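PDB 3L12: putative Glycerophosphoryl diester phosphodiesterase from Silicibacter pomeroyi, which is of unknown function but belongs to the glycerophosphoryl diester phosphodiesterase family of TIM-barrel proteins and carries a bound magnesium ion. Local coordinates for residues C250-D255 with L272-N277; A99-G104 with F120-H125. One frame throughout, in Å; residues are numbered along the deposited sequence.

Interaction 1: residues C250-D255 with L272-N277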
ATOM      1  N   CYS A 250      -1.960 -14.849  22.361  1.00  9.07           N
ATOM      2  CA  CYS A 250      -2.388 -13.795  21.441  1.00  7.20           C
ATOM      3  C   CYS A 250      -3.801 -13.376  21.710  1.00  9.20           C
ATOM      4  O   CYS A 250      -4.736 -13.788  21.057  1.00  8.64           O
ATOM      5  CB  CYS A 250      -2.248 -14.200  19.968  1.00  7.91           C
ATOM      6  SG  CYS A 250      -0.504 -14.503  19.523  1.00 11.57           S
ATOM      7  N   PRO A 251      -3.974 -12.530  22.726  1.00 11.41           N
ATOM      8  CA  PRO A 251      -5.297 -12.025  23.055  1.00 12.33           C
ATOM      9  C   PRO A 251      -5.772 -10.858  22.224  1.00 11.95           C
ATOM     10  O   PRO A 251      -4.969  -9.988  21.782  1.00 13.43           O
ATOM     11  CB  PRO A 251      -5.122 -11.527  24.471  1.00 12.15           C
ATOM     12  CG  PRO A 251      -3.694 -11.037  24.499  1.00 11.48           C
ATOM     13  CD  PRO A 251      -2.928 -11.992  23.608  1.00 11.24           C
ATOM     14  N   TYR A 252      -7.077 -10.818  22.018  1.00 11.39           N
ATOM     15  CA  TYR A 252      -7.713  -9.700  21.357  1.00 10.58           C
ATOM     16  C   TYR A 252      -7.408  -8.438  22.194  1.00 11.17           C
ATOM     17  O   TYR A 252      -7.386  -8.488  23.429  1.00 12.45           O
ATOM     18  CB  TYR A 252      -9.198  -9.931  21.270  1.00 12.00           C
ATOM     19  CG  TYR A 252      -9.946  -8.841  20.544  1.00 13.68           C
ATOM     20  CD1 TYR A 252      -9.747  -8.633  19.196  1.00 15.99           C
ATOM     21  CD2 TYR A 252     -10.921  -8.094  21.201  1.00 17.38           C
ATOM     22  CE1 TYR A 252     -10.452  -7.647  18.512  1.00 17.43           C
ATOM     23  CE2 TYR A 252     -11.631  -7.112  20.519  1.00 19.19           C
ATOM     24  CZ  TYR A 252     -11.377  -6.904  19.188  1.00 19.02           C
ATOM     25  OH  TYR A 252     -12.081  -5.923  18.504  1.00 23.86           O
ATOM     26  N   PHE A 253      -7.173  -7.330  21.512  1.00 10.34           N
ATOM     27  CA  PHE A 253      -6.628  -6.155  22.228  1.00 10.60           C
ATOM     28  C   PHE A 253      -7.531  -5.589  23.328  1.00 10.13           C
ATOM     29  O   PHE A 253      -7.019  -5.043  24.289  1.00 12.32           O
ATOM     30  CB  PHE A 253      -6.169  -5.063  21.257  1.00 10.44           C
ATOM     31  CG  PHE A 253      -7.283  -4.256  20.659  1.00  9.06           C
ATOM     32  CD1 PHE A 253      -7.949  -4.704  19.567  1.00  9.85           C
ATOM     33  CD2 PHE A 253      -7.627  -3.024  21.180  1.00 10.39           C
ATOM     34  CE1 PHE A 253      -8.977  -3.982  18.969  1.00 11.05           C
ATOM     35  CE2 PHE A 253      -8.675  -2.321  20.599  1.00 10.50           C
ATOM     36  CZ  PHE A 253      -9.317  -2.788  19.490  1.00 11.49           C
ATOM     37  N   LEU A 254      -8.841  -5.724  23.210  1.00 11.91           N
ATOM     38  CA  LEU A 254      -9.733  -5.214  24.292  1.00 13.12           C
ATOM     39  C   LEU A 254      -9.624  -6.026  25.536  1.00 15.24           C
ATOM     40  O   LEU A 254     -10.101  -5.593  26.597  1.00 14.20           O
ATOM     41  CB  LEU A 254     -11.187  -5.168  23.841  1.00 14.14           C
ATOM     42  CG  LEU A 254     -11.506  -4.119  22.788  1.00 16.14           C
ATOM     43  CD1 LEU A 254     -12.967  -4.138  22.413  1.00 17.43           C
ATOM     44  CD2 LEU A 254     -11.077  -2.777  23.304  1.00 15.83           C
ATOM     45  N   ASP A 255      -8.973  -7.195  25.451  1.00 13.93           N
ATOM     46  CA  ASP A 255      -8.864  -8.074  26.601  1.00 15.55           C
ATOM     47  C   ASP A 255      -7.544  -7.907  27.333  1.00 14.40           C
ATOM     48  O   ASP A 255      -7.328  -8.529  28.347  1.00 14.41           O
ATOM     49  CB  ASP A 255      -8.943  -9.565  26.173  1.00 16.15           C
ATOM     50  CG  ASP A 255     -10.161  -9.909  25.363  1.00 16.74           C
ATOM     51  OD1 ASP A 255     -11.192  -9.182  25.380  1.00 18.03           O
ATOM     52  OD2 ASP A 255     -10.121 -10.986  24.720  1.00 15.37           O
ATOM     53  N   LEU A 272       1.368 -11.307  21.649  1.00  7.37           N
ATOM     54  CA  LEU A 272       1.090 -10.565  20.398  1.00  8.70           C
ATOM     55  C   LEU A 272      -0.388 -10.238  20.454  1.00 10.36           C
ATOM     56  O   LEU A 272      -1.235 -11.154  20.544  1.00 12.95           O
ATOM     57  CB  LEU A 272       1.402 -11.390  19.171  1.00 10.62           C
ATOM     58  CG  LEU A 272       2.786 -12.020  19.021  1.00 10.56           C
ATOM     59  CD1 LEU A 272       2.788 -12.691  17.640  1.00 12.96           C
ATOM     60  CD2 LEU A 272       3.903 -10.988  19.122  1.00  8.38           C
ATOM     61  N   THR A 273      -0.742  -8.964  20.397  1.00  7.93           N
ATOM     62  CA  THR A 273      -2.151  -8.614  20.427  1.00  9.07           C
ATOM     63  C   THR A 273      -2.651  -8.232  19.016  1.00  8.36           C
ATOM     64  O   THR A 273      -1.851  -7.839  18.122  1.00 10.71           O
ATOM     65  CB  THR A 273      -2.417  -7.549  21.475  1.00  9.42           C
ATOM     66  OG1 THR A 273      -3.841  -7.446  21.670  1.00  9.95           O
ATOM     67  CG2 THR A 273      -1.735  -6.225  21.071  1.00  6.28           C
ATOM     68  N   TRP A 274      -3.967  -8.375  18.810  1.00 10.16           N
ATOM     69  CA  TRP A 274      -4.610  -8.265  17.499  1.00  7.89           C
ATOM     70  C   TRP A 274      -6.038  -7.802  17.625  1.00  8.48           C
ATOM     71  O   TRP A 274      -6.544  -7.835  18.775  1.00  9.58           O
ATOM     72  CB  TRP A 274      -4.647  -9.659  16.790  1.00  6.99           C
ATOM     73  CG  TRP A 274      -5.427 -10.659  17.565  1.00  7.89           C
ATOM     74  CD1 TRP A 274      -4.968 -11.418  18.590  1.00  8.21           C
ATOM     75  CD2 TRP A 274      -6.816 -10.961  17.419  1.00  8.53           C
ATOM     76  NE1 TRP A 274      -5.999 -12.154  19.127  1.00  9.45           N
ATOM     77  CE2 TRP A 274      -7.142 -11.898  18.434  1.00  9.10           C
ATOM     78  CE3 TRP A 274      -7.833 -10.506  16.561  1.00 11.32           C
ATOM     79  CZ2 TRP A 274      -8.413 -12.435  18.566  1.00  9.07           C
ATOM     80  CZ3 TRP A 274      -9.110 -11.037  16.723  1.00 10.76           C
ATOM     81  CH2 TRP A 274      -9.375 -11.987  17.723  1.00 10.90           C
ATOM     82  N   THR A 275      -6.671  -7.202  16.602  1.00  8.87           N
ATOM     83  CA  THR A 275      -6.115  -6.653  15.364  1.00  9.36           C
ATOM     84  C   THR A 275      -6.245  -5.140  15.661  1.00 10.04           C
ATOM     85  O   THR A 275      -7.355  -4.620  15.833  1.00 10.32           O
ATOM     86  CB  THR A 275      -6.868  -7.052  14.134  1.00 11.02           C
ATOM     87  OG1 THR A 275      -6.665  -8.453  13.907  1.00 11.00           O
ATOM     88  CG2 THR A 275      -6.390  -6.270  12.960  1.00  8.77           C
ATOM     89  N   VAL A 276      -5.105  -4.472  15.780  1.00  9.06           N
ATOM     90  CA  VAL A 276      -5.107  -3.126  16.390  1.00  9.04           C
ATOM     91  C   VAL A 276      -4.921  -2.122  15.293  1.00  7.66           C
ATOM     92  O   VAL A 276      -3.844  -2.054  14.662  1.00  7.42           O
ATOM     93  CB  VAL A 276      -4.040  -3.012  17.537  1.00  7.99           C
ATOM     94  CG1 VAL A 276      -4.310  -1.807  18.411  1.00  8.38           C
ATOM     95  CG2 VAL A 276      -3.899  -4.321  18.430  1.00  8.11           C
ATOM     96  N   ASN A 277      -5.928  -1.265  15.082  1.00  8.95           N
ATOM     97  CA  ASN A 277      -5.953  -0.334  13.968  1.00  9.63           C
ATOM     98  C   ASN A 277      -6.110   1.123  14.341  1.00  7.99           C
ATOM     99  O   ASN A 277      -5.535   1.983  13.695  1.00  8.49           O
ATOM    100  CB  ASN A 277      -7.103  -0.699  13.030  1.00  8.57           C
ATOM    101  CG  ASN A 277      -6.913  -2.055  12.361  1.00 11.67           C
ATOM    102  OD1 ASN A 277      -5.763  -2.544  12.227  1.00  9.14           O
ATOM    103  ND2 ASN A 277      -8.026  -2.651  11.877  1.00 10.76           N
TER

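Interaction 2: residues A99-G104 with F120-H125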
ATOM      1  N   ALA A  99     -11.650 -20.326  -9.523  1.00  9.86           N
ATOM      2  CA  ALA A  99     -12.476 -19.656 -10.526  1.00 12.24           C
ATOM      3  C   ALA A  99     -13.068 -18.306 -10.053  1.00 11.89           C
ATOM      4  O   ALA A  99     -13.620 -17.529 -10.879  1.00 11.83           O
ATOM      5  CB  ALA A  99     -13.603 -20.544 -10.970  1.00 13.48           C
ATOM      6  N   LEU A 100     -12.975 -18.064  -8.748  1.00  8.32           N
ATOM      7  CA  LEU A 100     -13.511 -16.835  -8.147  1.00  7.10           C
ATOM      8  C   LEU A 100     -12.504 -15.727  -7.974  1.00  7.51           C
ATOM      9  O   LEU A 100     -11.303 -15.950  -7.975  1.00  8.97           O
ATOM     10  CB  LEU A 100     -14.159 -17.169  -6.814  1.00  6.94           C
ATOM     11  CG  LEU A 100     -15.170 -18.335  -6.812  1.00  9.55           C
ATOM     12  CD1 LEU A 100     -15.581 -18.698  -5.377  1.00 10.89           C
ATOM     13  CD2 LEU A 100     -16.371 -18.015  -7.684  1.00  8.81           C
ATOM     14  N   ASP A 101     -13.024 -14.526  -7.781  1.00  7.12           N
ATOM     15  CA  ASP A 101     -12.144 -13.352  -7.646  1.00  7.37           C
ATOM     16  C   ASP A 101     -12.204 -12.749  -6.243  1.00  4.59           C
ATOM     17  O   ASP A 101     -13.268 -12.320  -5.782  1.00  6.92           O
ATOM     18  CB  ASP A 101     -12.556 -12.321  -8.683  1.00  8.03           C
ATOM     19  CG  ASP A 101     -11.478 -11.283  -8.997  1.00  9.12           C
ATOM     20  OD1 ASP A 101     -10.574 -11.002  -8.183  1.00  8.42           O
ATOM     21  OD2 ASP A 101     -11.521 -10.724 -10.136  1.00 11.50           O
ATOM     22  N   VAL A 102     -11.040 -12.680  -5.581  1.00  5.67           N
ATOM     23  CA  VAL A 102     -10.906 -12.140  -4.229  1.00  5.59           C
ATOM     24  C   VAL A 102     -10.006 -10.879  -4.242  1.00  7.35           C
ATOM     25  O   VAL A 102      -9.416 -10.509  -3.229  1.00  8.69           O
ATOM     26  CB  VAL A 102     -10.471 -13.232  -3.245  1.00  7.27           C
ATOM     27  CG1 VAL A 102     -11.484 -14.341  -3.232  1.00  6.91           C
ATOM     28  CG2 VAL A 102      -9.008 -13.736  -3.582  1.00  7.44           C
ATOM     29  N   GLY A 103      -9.969 -10.181  -5.369  1.00  7.97           N
ATOM     30  CA  GLY A 103      -9.102  -8.996  -5.489  1.00  7.46           C
ATOM     31  C   GLY A 103      -9.586  -7.702  -4.871  1.00  7.65           C
ATOM     32  O   GLY A 103      -8.854  -6.716  -4.890  1.00  8.24           O
ATOM     33  N   GLY A 104     -10.778  -7.684  -4.321  1.00  7.99           N
ATOM     34  CA  GLY A 104     -11.267  -6.471  -3.707  1.00  9.25           C
ATOM     35  C   GLY A 104     -12.445  -6.766  -2.857  1.00  8.05           C
ATOM     36  O   GLY A 104     -12.881  -7.904  -2.715  1.00  9.52           O
ATOM     37  N   PHE A 120      -8.473  -1.848  -5.251  1.00  7.62           N
ATOM     38  CA  PHE A 120      -9.493  -2.722  -5.826  1.00  7.76           C
ATOM     39  C   PHE A 120      -8.916  -3.362  -7.048  1.00  8.02           C
ATOM     40  O   PHE A 120      -8.801  -2.700  -8.101  1.00  8.87           O
ATOM     41  CB  PHE A 120     -10.793  -1.949  -6.155  1.00  7.58           C
ATOM     42  CG  PHE A 120     -11.918  -2.872  -6.544  1.00  7.87           C
ATOM     43  CD1 PHE A 120     -12.736  -3.386  -5.557  1.00  7.99           C
ATOM     44  CD2 PHE A 120     -12.137  -3.226  -7.863  1.00 10.58           C
ATOM     45  CE1 PHE A 120     -13.766  -4.276  -5.884  1.00  8.91           C
ATOM     46  CE2 PHE A 120     -13.176  -4.120  -8.203  1.00 10.32           C
ATOM     47  CZ  PHE A 120     -13.988  -4.624  -7.195  1.00 10.05           C
ATOM     48  N   LEU A 121      -8.578  -4.650  -6.905  0.70  6.83           N
ATOM     49  CA  LEU A 121      -7.934  -5.434  -7.925  0.70  6.81           C
ATOM     50  C   LEU A 121      -8.922  -6.451  -8.515  0.70  6.96           C
ATOM     51  O   LEU A 121      -9.789  -6.916  -7.813  0.70  8.10           O
ATOM     52  CB  LEU A 121      -6.693  -6.186  -7.352  0.70  7.82           C
ATOM     53  CG  LEU A 121      -5.548  -5.384  -6.718  0.70  7.42           C
ATOM     54  CD1 LEU A 121      -4.375  -6.280  -6.179  0.70  6.78           C
ATOM     55  CD2 LEU A 121      -5.044  -4.351  -7.764  0.70 10.55           C
ATOM     56  N   THR A 122      -8.662  -6.835  -9.766  1.00  7.73           N
ATOM     57  CA  THR A 122      -9.473  -7.826 -10.492  1.00  8.83           C
ATOM     58  C   THR A 122      -8.520  -8.890 -11.049  1.00 10.66           C
ATOM     59  O   THR A 122      -7.361  -8.586 -11.440  1.00  9.28           O
ATOM     60  CB  THR A 122     -10.315  -7.125 -11.558  1.00  9.72           C
ATOM     61  OG1 THR A 122     -11.249  -6.208 -10.949  1.00  8.87           O
ATOM     62  CG2 THR A 122     -11.069  -8.153 -12.427  1.00  9.42           C
ATOM     63  N   GLY A 123      -8.992 -10.125 -11.016  1.00  8.78           N
ATOM     64  CA  GLY A 123      -8.240 -11.265 -11.519  1.00 10.21           C
ATOM     65  C   GLY A 123      -7.338 -11.898 -10.493  1.00 12.28           C
ATOM     66  O   GLY A 123      -6.349 -12.538 -10.846  1.00 14.06           O
ATOM     67  N   ILE A 124      -7.687 -11.750  -9.216  1.00  9.53           N
ATOM     68  CA  ILE A 124      -6.900 -12.263  -8.104  1.00 10.03           C
ATOM     69  C   ILE A 124      -7.569 -13.464  -7.499  1.00 11.67           C
ATOM     70  O   ILE A 124      -8.709 -13.423  -7.078  1.00 10.35           O
ATOM     71  CB  ILE A 124      -6.698 -11.172  -7.005  1.00 10.28           C
ATOM     72  CG1 ILE A 124      -6.238  -9.803  -7.589  1.00 11.85           C
ATOM     73  CG2 ILE A 124      -5.782 -11.709  -5.839  1.00 14.18           C
ATOM     74  CD1 ILE A 124      -4.982  -9.884  -8.459  1.00 12.58           C
ATOM     75  N   HIS A 125      -6.856 -14.576  -7.408  1.00 15.70           N
ATOM     76  CA  HIS A 125      -7.480 -15.773  -6.836  1.00 15.58           C
ATOM     77  C   HIS A 125      -6.834 -16.124  -5.525  1.00 12.37           C
ATOM     78  O   HIS A 125      -5.775 -15.635  -5.184  1.00 13.11           O
ATOM     79  CB  HIS A 125      -7.456 -16.982  -7.788  1.00 20.56           C
ATOM     80  CG  HIS A 125      -6.126 -17.248  -8.406  1.00 23.81           C
ATOM     81  ND1 HIS A 125      -5.237 -18.187  -7.909  1.00 28.47           N
ATOM     82  CD2 HIS A 125      -5.555 -16.740  -9.524  1.00 24.34           C
ATOM     83  CE1 HIS A 125      -4.170 -18.228  -8.695  1.00 27.69           C
ATOM     84  NE2 HIS A 125      -4.340 -17.360  -9.678  1.00 27.50           N
TER

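Interaction 1: residues C250-D255 with L272-N277
Two neighbouring parallel strands of the TIM barrel, 248-251 and 270-273, meet here at their C-terminal ends, where the chain leaves the sheet; helix 258-266 makes the beta-alpha-beta crossover between them. Tyr252 and Trp274 form a single backbone bridge, and the main-chain N of Phe253 gives its hydrogen to Trp274 O at 2.9 Å, almost along the C=O axis. Side chains do the rest. Trp274 takes the crowded position between its own N and carbonyl carbon (chi1 61°), which lays the indole along segment 250-255. Its NE1 reaches Cys250 O at 2.8 Å; the carbonyl oxygen lies in the plane of the indole, while NE1 sits well above the carbonyl plane. On one face of the same indole rests Tyr252: its CA stands 3.9 Å from the centroid of the five-membered ring, a CH-pi contact, and its phenol presents an edge to the six-membered ring with CD1 3.5 Å from CZ3, a T-shaped pair with planes at 61°. Thr273 OG1, anti to its backbone N, donates to Pro251 O over 2.8 Å, in the carbonyl plane. Farther along, Phe253 has Val276 CG1 over a face of its ring, and its CB meets Val276 CG2 at 3.7 Å; Met285 and Asp281 of helix 279-288 also touch this phenylalanine. The Trp274-Thr275 peptide is cis, and the Thr275 side chain comes within about 7 Å of the magnesium ion. Cys250 O and Pro251 O are thus both satisfied by side chains of segment 272-277. Pro251, which borders Leu272 O through CD, has no N-H to give, consistent with that buried oxygen having only a CA-H...O contact from Cys250 CA.

Interaction 2: residues A99-G104 with F120-H125
An Asx turn at Asp101 organises this meeting of two irregular loops, which run roughly antiparallel outside the strands of the TIM barrel. The aspartate's CG lies anti to its backbone N (chi1 -160°), carrying the carboxylate to the main chain of segment 120-125. OD1 accepts two bonds: from Gly103 N, two residues on, at 3.0 Å, which closes the turn, and from Ile124 N at 3.2 Å. OD2 takes Gly123 N at 2.7 Å, nearly straight. All three N-H groups approach from above the carboxylate plane. Two main-chain bonds add to this cluster: Val102 N donates to Ile124 O at 2.9 Å, nearly along the C=O axis, and Leu121 N donates to Gly103 O, also at 2.9 Å but from above the carbonyl plane. Arg75, outside both segments, serves two more acceptors, with NH2 bonding Leu121 O and NH1 bonding Thr122 OG1. Phe120 N is bonded to Gln302 of the second subunit, so the loop reaches the dimer interface. Packing is close at Gly103, whose CA lies 3.6 Å from Ile124 CB.

From the N terminus, the chain first leaves helix 94-98 into residues 99-104, passes through helix 110-114 and returns with 120-125, so interaction 2 closes a loop of 15 intervening residues before helix 129-137 begins. Interaction 1 comes much later, closing a span of 16 residues around helix 258-266. The two are in series, neither nested nor crossed, and do not touch: their nearest atoms are about 16 Å apart and their centres 28 Å. Interaction 1 joins adjacent barrel strands at the end near the magnesium ion, whereas interaction 2 ties peripheral loops together and, through Phe120 and Leu121, borders the second subunit.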